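Local coordinates for putative sulfatase yidJ (Bacteroides fragilis, PDB 2QZU), which probably hydrolyses sulfate esters as a metal-dependent, calcium-binding arylsulfatase of the alkaline phosphatase superfamily, at residues K93-C98 with Y402-D407; N197-E202 with M228-T233; Y203-A208 with D287-R292; D327-E332 with T411-L416. One frame throughout, in Å; residues are numbered along the deposited sequence.

Overall arrangement
Two regions of the sulfatase fold are sampled. Contacts 2 and 3 share helix 200-213 on the large mixed sheet, and their centres lie about 10 Å apart. Contacts 1 and 4, with centres about 13 Å apart, meet the first two strands of the four-stranded antiparallel sheet, 399-404 and 412-417, joined there by F403 O and Y413 N. Contacts 1 and 2 are buried and contacts 3 and 4 only partly so. The chemistry follows place: prolines and selenomethionine pack apolar in contact 2, arginine and serine bond in contact 3, a water bridges contact 1, and two aromatic rings make contact 4.

Contact 1. Residues K93-C98 with Y402-D407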
loop_
_atom_site.group_PDB
_atom_site.type_symbol
_atom_site.label_atom_id
_atom_site.label_comp_id
_atom_site.label_asym_id
_atom_site.label_seq_id
_atom_site.Cartn_x
_atom_site.Cartn_y
_atom_site.Cartn_z
ATOM N N LYS A 93 -13.009 -29.315 3.195
ATOM C CA LYS A 93 -12.817 -28.985 1.786
ATOM C C LYS A 93 -12.123 -27.642 1.549
ATOM O O LYS A 93 -11.757 -27.323 0.421
ATOM C CB LYS A 93 -14.155 -29.023 1.037
ATOM C CG LYS A 93 -14.735 -30.420 0.928
ATOM C CD LYS A 93 -16.077 -30.419 0.219
ATOM C CE LYS A 93 -16.645 -31.827 0.133
ATOM N NZ LYS A 93 -16.806 -32.426 1.484
ATOM N N VAL A 94 -11.938 -26.861 2.612
ATOM C CA VAL A 94 -11.281 -25.561 2.489
ATOM C C VAL A 94 -9.791 -25.766 2.758
ATOM O O VAL A 94 -9.289 -25.546 3.864
ATOM C CB VAL A 94 -11.874 -24.542 3.484
ATOM C CG1 VAL A 94 -11.353 -23.144 3.162
ATOM C CG2 VAL A 94 -13.397 -24.570 3.401
ATOM N N THR A 95 -9.091 -26.183 1.708
ATOM C CA THR A 95 -7.669 -26.503 1.776
ATOM C C THR A 95 -6.704 -25.348 1.543
ATOM O O THR A 95 -5.495 -25.499 1.730
ATOM C CB THR A 95 -7.351 -27.606 0.771
ATOM O OG1 THR A 95 -7.780 -27.188 -0.529
ATOM C CG2 THR A 95 -8.080 -28.891 1.143
ATOM N N GLY A 96 -7.237 -24.208 1.123
ATOM C CA GLY A 96 -6.420 -23.033 0.883
ATOM C C GLY A 96 -7.329 -21.827 0.992
ATOM O O GLY A 96 -8.503 -21.981 1.323
ATOM N N ASN A 97 -6.807 -20.631 0.737
ATOM C CA ASN A 97 -7.634 -19.428 0.797
ATOM C C ASN A 97 -8.633 -19.453 -0.343
ATOM O O ASN A 97 -8.357 -19.998 -1.415
ATOM C CB ASN A 97 -6.787 -18.159 0.642
ATOM C CG ASN A 97 -6.143 -17.716 1.941
ATOM O OD1 ASN A 97 -4.993 -17.278 1.953
ATOM N ND2 ASN A 97 -6.883 -17.818 3.036
ATOM N N CYS A 98 -9.796 -18.857 -0.114
ATOM C CA CYS A 98 -10.795 -18.778 -1.159
ATOM C C CYS A 98 -10.380 -17.612 -2.043
ATOM O O CYS A 98 -10.125 -16.510 -1.557
ATOM C CB CYS A 98 -12.186 -18.522 -0.574
ATOM S SG CYS A 98 -12.813 -19.884 0.440
ATOM N N TYR A 402 -1.271 -28.324 9.762
ATOM C CA TYR A 402 -1.562 -28.590 8.358
ATOM C C TYR A 402 -1.113 -27.547 7.349
ATOM O O TYR A 402 -1.070 -26.352 7.629
ATOM C CB TYR A 402 -3.079 -28.709 8.134
ATOM C CG TYR A 402 -3.759 -29.868 8.795
ATOM C CD1 TYR A 402 -3.840 -31.108 8.158
ATOM C CD2 TYR A 402 -4.322 -29.732 10.062
ATOM C CE1 TYR A 402 -4.465 -32.183 8.772
ATOM C CE2 TYR A 402 -4.948 -30.802 10.684
ATOM C CZ TYR A 402 -5.014 -32.024 10.033
ATOM O OH TYR A 402 -5.605 -33.096 10.653
ATOM N N PHE A 403 -0.796 -28.052 6.163
ATOM C CA PHE A 403 -0.520 -27.253 4.985
ATOM C C PHE A 403 -0.881 -28.215 3.869
ATOM O O PHE A 403 -0.264 -29.272 3.730
ATOM C CB PHE A 403 0.925 -26.818 4.767
ATOM C CG PHE A 403 1.105 -26.137 3.438
ATOM C CD1 PHE A 403 0.478 -24.915 3.193
ATOM C CD2 PHE A 403 1.752 -26.779 2.385
ATOM C CE1 PHE A 403 0.481 -24.349 1.917
ATOM C CE2 PHE A 403 1.759 -26.222 1.107
ATOM C CZ PHE A 403 1.120 -25.004 0.872
ATOM N N VAL A 404 -1.905 -27.861 3.105
ATOM C CA VAL A 404 -2.362 -28.697 2.004
ATOM C C VAL A 404 -2.246 -27.919 0.702
ATOM O O VAL A 404 -2.752 -26.801 0.597
ATOM C CB VAL A 404 -3.847 -29.111 2.193
ATOM C CG1 VAL A 404 -4.289 -30.017 1.040
ATOM C CG2 VAL A 404 -4.029 -29.814 3.522
ATOM N N LYS A 405 -1.566 -28.495 -0.286
ATOM C CA LYS A 405 -1.441 -27.825 -1.575
ATOM C C LYS A 405 -2.808 -28.044 -2.216
ATOM O O LYS A 405 -3.182 -29.179 -2.508
ATOM C CB LYS A 405 -0.329 -28.461 -2.413
ATOM C CG LYS A 405 0.004 -27.676 -3.674
ATOM C CD LYS A 405 1.255 -28.203 -4.358
ATOM C CE LYS A 405 1.558 -27.412 -5.626
ATOM N NZ LYS A 405 2.829 -27.859 -6.259
ATOM N N PHE A 406 -3.548 -26.961 -2.423
ATOM C CA PHE A 406 -4.903 -27.062 -2.961
ATOM C C PHE A 406 -5.081 -27.846 -4.251
ATOM O O PHE A 406 -6.099 -28.520 -4.422
ATOM C CB PHE A 406 -5.528 -25.671 -3.134
ATOM C CG PHE A 406 -4.901 -24.850 -4.219
ATOM C CD1 PHE A 406 -3.715 -24.160 -3.992
ATOM C CD2 PHE A 406 -5.498 -24.767 -5.474
ATOM C CE1 PHE A 406 -3.131 -23.396 -4.998
ATOM C CE2 PHE A 406 -4.922 -24.006 -6.487
ATOM C CZ PHE A 406 -3.736 -23.319 -6.247
ATOM N N ASP A 407 -4.107 -27.770 -5.151
ATOM C CA ASP A 407 -4.212 -28.481 -6.424
ATOM C C ASP A 407 -3.479 -29.825 -6.476
ATOM O O ASP A 407 -3.375 -30.439 -7.538
ATOM C CB ASP A 407 -3.747 -27.574 -7.571
ATOM C CG ASP A 407 -2.322 -27.081 -7.395
ATOM O OD1 ASP A 407 -1.791 -27.155 -6.267
ATOM O OD2 ASP A 407 -1.737 -26.599 -8.391
HETATM O O HOH W 1 -8.156 -28.796 -2.549
#
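T95 packs against V404 and F406 where the alpha/beta domain of this sulfatase fold, built on the large mixed sheet, meets the first strand of the four-stranded antiparallel sheet. The loop 93-98 leaves helix 89-92, turns at V94 in an inverse gamma turn and runs on past the start of helix 76-85. There C98 N bonds S77 OG, next to S76, the serine predicted to mature to 3-oxoalanine but unmodified in this model. Segment 402-407 carries the end of strand 399-404 and the chain that follows.

No direct hydrogen bond crosses between the two segments. T95 instead lays its methine and methyl against one branch of V404: CB of T95 sits 3.9 Å from CG1 of V404, and T95 CG2 is 4.0 Å from the same CG1. That branch is turned anti to the V404 backbone N (chi1 -179°), which carries it over to the threonine. The hydroxyl branch turns toward F406, since at chi1 55° T95 OG1 lies between its own N and carbonyl carbon and comes within 3.8 Å of F406 CB. F406 in turn sets its ring against that of Y105.

Two carbonyl oxygens, T95 O and V404 O, stand 3.2 Å apart and cannot bond each other. The hydroxyl of Y73 bridges the segments close by, accepting from V404 N and reaching T95 O weakly. A second polar link is a water, 2.6 Å from T95 OG1, which donates to F406 O at 2.8 Å.

Contact 2. Residues N197-E202 with M228-T233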
loop_
_atom_site.group_PDB
_atom_site.type_symbol
_atom_site.label_atom_id
_atom_site.label_comp_id
_atom_site.label_asym_id
_atom_site.label_seq_id
_atom_site.Cartn_x
_atom_site.Cartn_y
_atom_site.Cartn_z
ATOM N N ASN A 197 -17.531 5.050 5.538
ATOM C CA ASN A 197 -16.403 5.938 5.808
ATOM C C ASN A 197 -16.107 5.936 7.303
ATOM O O ASN A 197 -16.253 6.946 7.987
ATOM C CB ASN A 197 -16.723 7.358 5.327
ATOM C CG ASN A 197 -16.738 7.474 3.807
ATOM O OD1 ASN A 197 -17.263 8.439 3.253
ATOM N ND2 ASN A 197 -16.148 6.494 3.128
ATOM N N GLN A 198 -15.693 4.776 7.797
ATOM C CA GLN A 198 -15.377 4.584 9.205
ATOM C C GLN A 198 -14.472 3.363 9.302
ATOM O O GLN A 198 -14.546 2.473 8.456
ATOM C CB GLN A 198 -16.674 4.357 9.993
ATOM C CG GLN A 198 -16.489 4.023 11.461
ATOM C CD GLN A 198 -17.783 4.147 12.250
ATOM O OE1 GLN A 198 -18.844 3.716 11.799
ATOM N NE2 GLN A 198 -17.699 4.741 13.436
ATOM N N TRP A 199 -13.618 3.321 10.321
ATOM C CA TRP A 199 -12.708 2.190 10.483
ATOM C C TRP A 199 -13.537 0.924 10.699
ATOM O O TRP A 199 -14.484 0.923 11.479
ATOM C CB TRP A 199 -11.764 2.438 11.670
ATOM C CG TRP A 199 -10.577 1.502 11.728
ATOM C CD1 TRP A 199 -9.747 1.157 10.693
ATOM C CD2 TRP A 199 -10.063 0.839 12.888
ATOM N NE1 TRP A 199 -8.748 0.320 11.142
ATOM C CE2 TRP A 199 -8.920 0.108 12.487
ATOM C CE3 TRP A 199 -10.458 0.792 14.234
ATOM C CZ2 TRP A 199 -8.164 -0.662 13.381
ATOM C CZ3 TRP A 199 -9.706 0.026 15.127
ATOM C CH2 TRP A 199 -8.572 -0.690 14.695
ATOM N N GLY A 200 -13.177 -0.144 9.993
ATOM C CA GLY A 200 -13.907 -1.398 10.092
ATOM C C GLY A 200 -14.386 -1.808 11.474
ATOM O O GLY A 200 -15.593 -1.941 11.688
ATOM N N PRO A 201 -13.469 -2.026 12.431
ATOM C CA PRO A 201 -13.818 -2.431 13.797
ATOM C C PRO A 201 -14.809 -1.495 14.473
ATOM O O PRO A 201 -15.617 -1.930 15.287
ATOM C CB PRO A 201 -12.466 -2.452 14.506
ATOM C CG PRO A 201 -11.533 -2.866 13.404
ATOM C CD PRO A 201 -12.005 -1.992 12.260
ATOM N N GLU A 202 -14.720 -0.209 14.140
ATOM C CA GLU A 202 -15.612 0.801 14.702
ATOM C C GLU A 202 -17.038 0.594 14.221
ATOM O O GLU A 202 -17.978 0.595 15.017
ATOM C CB GLU A 202 -15.156 2.203 14.294
ATOM C CG GLU A 202 -14.233 2.882 15.271
ATOM C CD GLU A 202 -13.915 4.307 14.855
ATOM O OE1 GLU A 202 -14.867 5.058 14.546
ATOM O OE2 GLU A 202 -12.721 4.674 14.839
HETATM N N MSE A 228 -13.685 -9.174 12.930
HETATM C CA MSE A 228 -12.938 -7.974 12.554
HETATM C C MSE A 228 -11.702 -8.302 11.728
HETATM O O MSE A 228 -11.087 -9.352 11.906
HETATM C CB MSE A 228 -12.536 -7.205 13.811
HETATM C CG MSE A 228 -13.726 -6.741 14.640
HETATM SE SE MSE A 228 -13.158 -5.951 16.317
HETATM C CE MSE A 228 -14.885 -5.341 16.959
ATOM N N ASN A 229 -11.338 -7.388 10.834
ATOM C CA ASN A 229 -10.190 -7.591 9.956
ATOM C C ASN A 229 -8.859 -7.219 10.617
ATOM O O ASN A 229 -7.946 -8.044 10.674
ATOM C CB ASN A 229 -10.391 -6.823 8.645
ATOM C CG ASN A 229 -9.681 -7.482 7.476
ATOM O OD1 ASN A 229 -8.534 -7.904 7.597
ATOM N ND2 ASN A 229 -10.362 -7.574 6.339
ATOM N N PRO A 230 -8.715 -5.974 11.112
ATOM C CA PRO A 230 -7.432 -5.653 11.753
ATOM C C PRO A 230 -7.274 -6.635 12.919
ATOM O O PRO A 230 -8.270 -7.092 13.472
ATOM C CB PRO A 230 -7.640 -4.223 12.250
ATOM C CG PRO A 230 -8.662 -3.659 11.289
ATOM C CD PRO A 230 -9.624 -4.811 11.113
ATOM N N PRO A 231 -6.033 -6.938 13.339
ATOM C CA PRO A 231 -4.736 -6.450 12.866
ATOM C C PRO A 231 -4.169 -7.066 11.585
ATOM O O PRO A 231 -2.954 -7.087 11.399
ATOM C CB PRO A 231 -3.832 -6.688 14.068
ATOM C CG PRO A 231 -4.358 -7.977 14.602
ATOM C CD PRO A 231 -5.859 -7.801 14.526
ATOM N N HIS A 232 -5.035 -7.571 10.713
ATOM C CA HIS A 232 -4.585 -8.132 9.441
ATOM C C HIS A 232 -4.043 -6.959 8.623
ATOM O O HIS A 232 -4.408 -5.809 8.872
ATOM C CB HIS A 232 -5.753 -8.813 8.725
ATOM C CG HIS A 232 -5.404 -9.376 7.381
ATOM N ND1 HIS A 232 -5.486 -8.636 6.221
ATOM C CD2 HIS A 232 -5.006 -10.615 7.010
ATOM C CE1 HIS A 232 -5.157 -9.398 5.193
ATOM N NE2 HIS A 232 -4.861 -10.604 5.643
ATOM N N THR A 233 -3.190 -7.245 7.644
ATOM C CA THR A 233 -2.569 -6.194 6.854
ATOM C C THR A 233 -3.390 -5.038 6.398
ATOM O O THR A 233 -4.598 -5.127 6.151
ATOM C CB THR A 233 -1.814 -6.712 5.636
ATOM O OG1 THR A 233 -2.598 -7.704 4.974
ATOM C CG2 THR A 233 -0.453 -7.260 6.060
#
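P201 and P230 meet through their ring carbons, CG of P201 lying 3.6 Å from CD of P230 and 3.7 Å from P230 CG. The same CG of P230 also touches the indole of W199, 3.7 Å from CZ2, at an oblique approach as the two side chains pass alongside with their tips pointing oppositely. Selenomethionine M228 brings SE to 4.0 Å from P201 CB and its methyl CE to 3.9 Å from P201 O. Its chain is fully extended beyond CG (chi2 174°), long enough to lie alongside the proline. Every one of these touches is apolar or merely van der Waals, and all four residues are buried.

W199 and P201 are arranged against each other as well: P201 CD rests 3.5 Å above the indole plane, over its centre, while W199 NE1 is held by L237 O. The contact sits in a beta-alpha-beta crossover of the mixed sheet, in which the chain passes from strand 168-172 through helix 200-213 to the parallel strand 222-228, skipping strand 126-130 that lies between them. W199 is the N-cap residue of that helix, and M228 ends the strand, its backbone bonded to M34 and D36.

Further out, Q198 NE2 donates to E202 OE1 at 3.1 Å, meeting the carboxylate on its anti side, and E202 OE2 forms a salt bridge with R241. Beyond P230 the peptide to P231 is cis, and N229 ND2 donates to Y172 OH and D176 OD1.

Contact 3. Residues Y203-A208 with D287-R292; sequences YEASKA and DENVGR
The helical segments 203-208 and 287-292 run almost exactly parallel, 8° apart, with their axes 9.1 Å from each other and A205 facing N289 at the closest CA pair. They belong to helices 200-213 and 267-299, whose A208 and N289 both touch strand 222-228 of the mixed sheet.

A205 turns its methyl toward the other helix. Its CB lies 3.7 Å from N289 O and equally 3.7 Å from N289 OD1, and it also packs over one face of the R292 guanidinium. The polar work is done at the edge of that group. R292 NH2 donates to S206 OG at 2.7 Å in a nearly straight bond, while NH1 donates to OD1 of N289, one helical turn earlier, at 3.0 Å. The latter oxygen is met nearly along the C=O axis. A bend at chi3 (58°) turns the arginine so that both partners fall close to the guanidinium plane.

E202 O, on the preceding turn of helix 200-213, takes a further bond from R292 NH1 and one from S206 OG. The serine oxygen therefore accepts from the arginine and donates to the helix backbone. Gripped by a hydroxyl, an amide and a main-chain carbonyl, the guanidinium keeps its positive charge, which is probably stabilised by the dipoles of these three neutral groups, with no carboxylate among them.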
loop_
_atom_site.group_PDB
_atom_site.type_symbol
_atom_site.label_atom_id
_atom_site.label_comp_id
_atom_site.label_asym_id
_atom_site.label_seq_id
_atom_site.Cartn_x
_atom_site.Cartn_y
_atom_site.Cartn_z
ATOM N N TYR A 203 -17.188 0.424 12.910
ATOM C CA TYR A 203 -18.497 0.217 12.304
ATOM C C TYR A 203 -19.081 -1.112 12.768
ATOM O O TYR A 203 -20.245 -1.194 13.164
ATOM C CB TYR A 203 -18.377 0.215 10.779
ATOM C CG TYR A 203 -19.682 -0.079 10.062
ATOM C CD1 TYR A 203 -20.725 0.850 10.049
ATOM C CD2 TYR A 203 -19.870 -1.290 9.399
ATOM C CE1 TYR A 203 -21.924 0.573 9.389
ATOM C CE2 TYR A 203 -21.055 -1.574 8.742
ATOM C CZ TYR A 203 -22.076 -0.646 8.737
ATOM O OH TYR A 203 -23.246 -0.950 8.089
ATOM N N GLU A 204 -18.260 -2.151 12.718
ATOM C CA GLU A 204 -18.697 -3.472 13.131
ATOM C C GLU A 204 -19.166 -3.490 14.579
ATOM O O GLU A 204 -20.193 -4.087 14.891
ATOM C CB GLU A 204 -17.570 -4.477 12.890
ATOM C CG GLU A 204 -17.392 -4.772 11.407
ATOM C CD GLU A 204 -15.980 -5.173 11.031
ATOM O OE1 GLU A 204 -15.153 -5.395 11.941
ATOM O OE2 GLU A 204 -15.702 -5.269 9.814
ATOM N N ALA A 205 -18.425 -2.831 15.463
ATOM C CA ALA A 205 -18.814 -2.777 16.865
ATOM C C ALA A 205 -20.133 -2.012 17.007
ATOM O O ALA A 205 -20.973 -2.361 17.835
ATOM C CB ALA A 205 -17.715 -2.112 17.699
ATOM N N SER A 206 -20.321 -0.971 16.198
ATOM C CA SER A 206 -21.562 -0.206 16.261
ATOM C C SER A 206 -22.753 -1.053 15.828
ATOM O O SER A 206 -23.822 -0.978 16.431
ATOM C CB SER A 206 -21.479 1.044 15.384
ATOM O OG SER A 206 -20.583 1.980 15.947
ATOM N N LYS A 207 -22.570 -1.865 14.788
ATOM C CA LYS A 207 -23.657 -2.718 14.316
ATOM C C LYS A 207 -23.906 -3.858 15.305
ATOM O O LYS A 207 -25.038 -4.316 15.461
ATOM C CB LYS A 207 -23.338 -3.289 12.930
ATOM C CG LYS A 207 -23.122 -2.235 11.846
ATOM C CD LYS A 207 -24.304 -1.274 11.707
ATOM C CE LYS A 207 -25.555 -1.971 11.187
ATOM N NZ LYS A 207 -26.682 -1.014 10.978
ATOM N N ALA A 208 -22.847 -4.319 15.968
ATOM C CA ALA A 208 -22.986 -5.392 16.952
ATOM C C ALA A 208 -23.781 -4.870 18.145
ATOM O O ALA A 208 -24.584 -5.592 18.731
ATOM C CB ALA A 208 -21.613 -5.876 17.409
ATOM N N ASP A 287 -9.110 -3.657 20.438
ATOM C CA ASP A 287 -9.405 -3.802 21.860
ATOM C C ASP A 287 -10.490 -2.831 22.320
ATOM O O ASP A 287 -11.433 -3.217 23.012
ATOM C CB ASP A 287 -8.130 -3.567 22.677
ATOM C CG ASP A 287 -8.344 -3.758 24.169
ATOM O OD1 ASP A 287 -8.406 -4.921 24.621
ATOM O OD2 ASP A 287 -8.453 -2.740 24.885
ATOM N N GLU A 288 -10.361 -1.568 21.927
ATOM C CA GLU A 288 -11.335 -0.559 22.322
ATOM C C GLU A 288 -12.730 -0.887 21.805
ATOM O O GLU A 288 -13.724 -0.691 22.506
ATOM C CB GLU A 288 -10.899 0.824 21.827
ATOM C CG GLU A 288 -11.889 1.931 22.161
ATOM C CD GLU A 288 -11.289 3.316 22.019
ATOM O OE1 GLU A 288 -10.414 3.672 22.834
ATOM O OE2 GLU A 288 -11.691 4.048 21.091
ATOM N N ASN A 289 -12.812 -1.396 20.583
ATOM C CA ASN A 289 -14.111 -1.733 20.027
ATOM C C ASN A 289 -14.688 -3.001 20.648
ATOM O O ASN A 289 -15.905 -3.154 20.732
ATOM C CB ASN A 289 -14.012 -1.807 18.503
ATOM C CG ASN A 289 -13.944 -0.427 17.883
ATOM O OD1 ASN A 289 -14.908 0.337 17.955
ATOM N ND2 ASN A 289 -12.796 -0.082 17.304
ATOM N N VAL A 290 -13.821 -3.902 21.100
ATOM C CA VAL A 290 -14.292 -5.105 21.776
ATOM C C VAL A 290 -14.902 -4.604 23.089
ATOM O O VAL A 290 -15.933 -5.100 23.542
ATOM C CB VAL A 290 -13.136 -6.082 22.091
ATOM C CG1 VAL A 290 -13.609 -7.155 23.069
ATOM C CG2 VAL A 290 -12.646 -6.738 20.800
ATOM N N GLY A 291 -14.260 -3.601 23.681
ATOM C CA GLY A 291 -14.750 -3.025 24.922
ATOM C C GLY A 291 -16.148 -2.450 24.760
ATOM O O GLY A 291 -16.979 -2.544 25.668
ATOM N N ARG A 292 -16.412 -1.851 23.603
ATOM C CA ARG A 292 -17.725 -1.275 23.326
ATOM C C ARG A 292 -18.795 -2.368 23.292
ATOM O O ARG A 292 -19.903 -2.190 23.802
ATOM C CB ARG A 292 -17.705 -0.543 21.984
ATOM C CG ARG A 292 -16.793 0.672 21.933
ATOM C CD ARG A 292 -16.795 1.253 20.526
ATOM N NE ARG A 292 -18.139 1.633 20.100
ATOM C CZ ARG A 292 -18.513 1.772 18.830
ATOM N NH1 ARG A 292 -17.643 1.555 17.851
ATOM N NH2 ARG A 292 -19.753 2.140 18.537
#

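Contact 4. Residues D327-E332 with T411-L416; sequences DIFYEE and TGYRGL
F329 points the edge of its ring at the face of Y413, a T-shaped pair with planes at 80° and ring centroids 5.6 Å apart. The touch is made by one corner of the phenylalanine: F329 CE1 stands over one face of Y413, 3.9 Å from Y413 CE1 and 4.1 Å from Y413 CZ, and Y413 CE1 lies near the plane of the F329 ring. F329 reaches this position with CG between the backbone N and the carbonyl carbon (chi1 45°). I328 CD1 lies 3.6 Å above one face of the ring, offset toward the rim, and on that same side F329 CE2 rests over the centre of the Y330 ring.

Y413 stands on strand 412-417 of the four-stranded antiparallel sheet, paired through its backbone with F403. The next strands add to the setting: from strand 431-439 I436 touches both side chains and F438 touches F329, while H426 makes a second edge-to-face pair with Y413. R414 and L416 alternate to the other face, under helix 455-471. R414 folds back so that NH1 donates to Y413 O at 2.9 Å, from well above the carbonyl plane, and its NE pairs with D474.

The loop leading into helix 331-334 packs on the sheet through F329, with no hydrogen bond between the segments. The partly positive ring hydrogens at the phenylalanine edge face the electron-rich tyrosine surface, a weakly electrostatic attraction added to dispersion.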
loop_
_atom_site.group_PDB
_atom_site.type_symbol
_atom_site.label_atom_id
_atom_site.label_comp_id
_atom_site.label_asym_id
_atom_site.label_seq_id
_atom_site.Cartn_x
_atom_site.Cartn_y
_atom_site.Cartn_z
ATOM N N ASP A 327 0.899 -19.212 7.676
ATOM C CA ASP A 327 0.787 -20.459 6.931
ATOM C C ASP A 327 2.032 -21.327 7.197
ATOM O O ASP A 327 2.596 -21.919 6.277
ATOM C CB ASP A 327 0.667 -20.195 5.423
ATOM C CG ASP A 327 0.085 -21.402 4.676
ATOM O OD1 ASP A 327 -0.121 -22.436 5.317
ATOM O OD2 ASP A 327 -0.175 -21.321 3.459
ATOM N N ILE A 328 2.435 -21.404 8.463
ATOM C CA ILE A 328 3.608 -22.179 8.847
ATOM C C ILE A 328 3.511 -22.641 10.301
ATOM O O ILE A 328 2.766 -22.068 11.097
ATOM C CB ILE A 328 4.894 -21.346 8.628
ATOM C CG1 ILE A 328 6.127 -22.230 8.790
ATOM C CG2 ILE A 328 4.932 -20.177 9.600
ATOM C CD1 ILE A 328 6.300 -23.248 7.682
ATOM N N PHE A 329 4.277 -23.666 10.645
ATOM C CA PHE A 329 4.235 -24.253 11.977
ATOM C C PHE A 329 4.853 -23.488 13.142
ATOM O O PHE A 329 4.664 -23.875 14.296
ATOM C CB PHE A 329 4.837 -25.656 11.923
ATOM C CG PHE A 329 6.115 -25.725 11.149
ATOM C CD1 PHE A 329 6.146 -26.318 9.890
ATOM C CD2 PHE A 329 7.278 -25.150 11.654
ATOM C CE1 PHE A 329 7.324 -26.340 9.144
ATOM C CE2 PHE A 329 8.459 -25.164 10.916
ATOM C CZ PHE A 329 8.481 -25.759 9.659
ATOM N N TYR A 330 5.587 -22.418 12.861
ATOM C CA TYR A 330 6.207 -21.639 13.931
ATOM C C TYR A 330 5.179 -21.077 14.915
ATOM O O TYR A 330 4.060 -20.721 14.532
ATOM C CB TYR A 330 7.041 -20.499 13.337
ATOM C CG TYR A 330 8.296 -20.975 12.636
ATOM C CD1 TYR A 330 9.275 -21.689 13.332
ATOM C CD2 TYR A 330 8.510 -20.707 11.285
ATOM C CE1 TYR A 330 10.440 -22.127 12.699
ATOM C CE2 TYR A 330 9.672 -21.137 10.639
ATOM C CZ TYR A 330 10.632 -21.848 11.356
ATOM O OH TYR A 330 11.778 -22.286 10.726
ATOM N N GLU A 331 5.573 -21.001 16.185
ATOM C CA GLU A 331 4.704 -20.491 17.241
ATOM C C GLU A 331 4.038 -19.140 16.953
ATOM O O GLU A 331 2.855 -18.971 17.232
ATOM C CB GLU A 331 5.481 -20.376 18.556
ATOM C CG GLU A 331 5.806 -21.698 19.227
ATOM C CD GLU A 331 4.564 -22.451 19.644
ATOM O OE1 GLU A 331 4.155 -23.373 18.910
ATOM O OE2 GLU A 331 3.995 -22.112 20.704
ATOM N N GLU A 332 4.787 -18.180 16.410
ATOM C CA GLU A 332 4.214 -16.858 16.143
ATOM C C GLU A 332 3.074 -16.920 15.127
ATOM O O GLU A 332 2.245 -16.013 15.049
ATOM C CB GLU A 332 5.288 -15.877 15.653
ATOM C CG GLU A 332 5.882 -16.225 14.300
ATOM C CD GLU A 332 7.108 -17.112 14.398
ATOM O OE1 GLU A 332 7.277 -17.804 15.424
ATOM O OE2 GLU A 332 7.904 -17.126 13.436
ATOM N N THR A 411 0.980 -33.275 -1.760
ATOM C CA THR A 411 2.093 -32.395 -1.416
ATOM C C THR A 411 1.675 -31.496 -0.265
ATOM O O THR A 411 0.566 -30.973 -0.256
ATOM C CB THR A 411 2.508 -31.518 -2.618
ATOM O OG1 THR A 411 3.037 -32.356 -3.653
ATOM C CG2 THR A 411 3.574 -30.502 -2.209
ATOM N N GLY A 412 2.565 -31.326 0.707
ATOM C CA GLY A 412 2.246 -30.479 1.837
ATOM C C GLY A 412 2.883 -30.930 3.136
ATOM O O GLY A 412 3.793 -31.759 3.146
ATOM N N TYR A 413 2.393 -30.369 4.236
ATOM C CA TYR A 413 2.888 -30.682 5.569
ATOM C C TYR A 413 1.807 -31.275 6.450
ATOM O O TYR A 413 0.630 -30.951 6.309
ATOM C CB TYR A 413 3.340 -29.412 6.297
ATOM C CG TYR A 413 4.640 -28.789 5.870
ATOM C CD1 TYR A 413 5.861 -29.295 6.322
ATOM C CD2 TYR A 413 4.651 -27.647 5.072
ATOM C CE1 TYR A 413 7.063 -28.666 5.992
ATOM C CE2 TYR A 413 5.843 -27.017 4.734
ATOM C CZ TYR A 413 7.044 -27.530 5.198
ATOM O OH TYR A 413 8.226 -26.903 4.861
ATOM N N ARG A 414 2.227 -32.128 7.375
ATOM C CA ARG A 414 1.333 -32.674 8.392
ATOM C C ARG A 414 2.216 -32.704 9.629
ATOM O O ARG A 414 3.400 -33.039 9.548
ATOM C CB ARG A 414 0.834 -34.081 8.054
ATOM C CG ARG A 414 -0.122 -34.124 6.879
ATOM C CD ARG A 414 -1.424 -33.357 7.130
ATOM N NE ARG A 414 -2.369 -33.612 6.047
ATOM C CZ ARG A 414 -2.243 -33.138 4.811
ATOM N NH1 ARG A 414 -1.215 -32.362 4.493
ATOM N NH2 ARG A 414 -3.122 -33.479 3.877
ATOM N N GLY A 415 1.662 -32.323 10.771
ATOM C CA GLY A 415 2.473 -32.324 11.971
ATOM C C GLY A 415 1.676 -32.430 13.246
ATOM O O GLY A 415 0.455 -32.575 13.227
ATOM N N LEU A 416 2.389 -32.356 14.362
ATOM C CA LEU A 416 1.787 -32.431 15.681
ATOM C C LEU A 416 2.466 -31.427 16.603
ATOM O O LEU A 416 3.658 -31.156 16.466
ATOM C CB LEU A 416 1.960 -33.837 16.261
ATOM C CG LEU A 416 1.317 -35.028 15.552
ATOM C CD1 LEU A 416 1.822 -36.319 16.192
ATOM C CD2 LEU A 416 -0.197 -34.935 15.642
#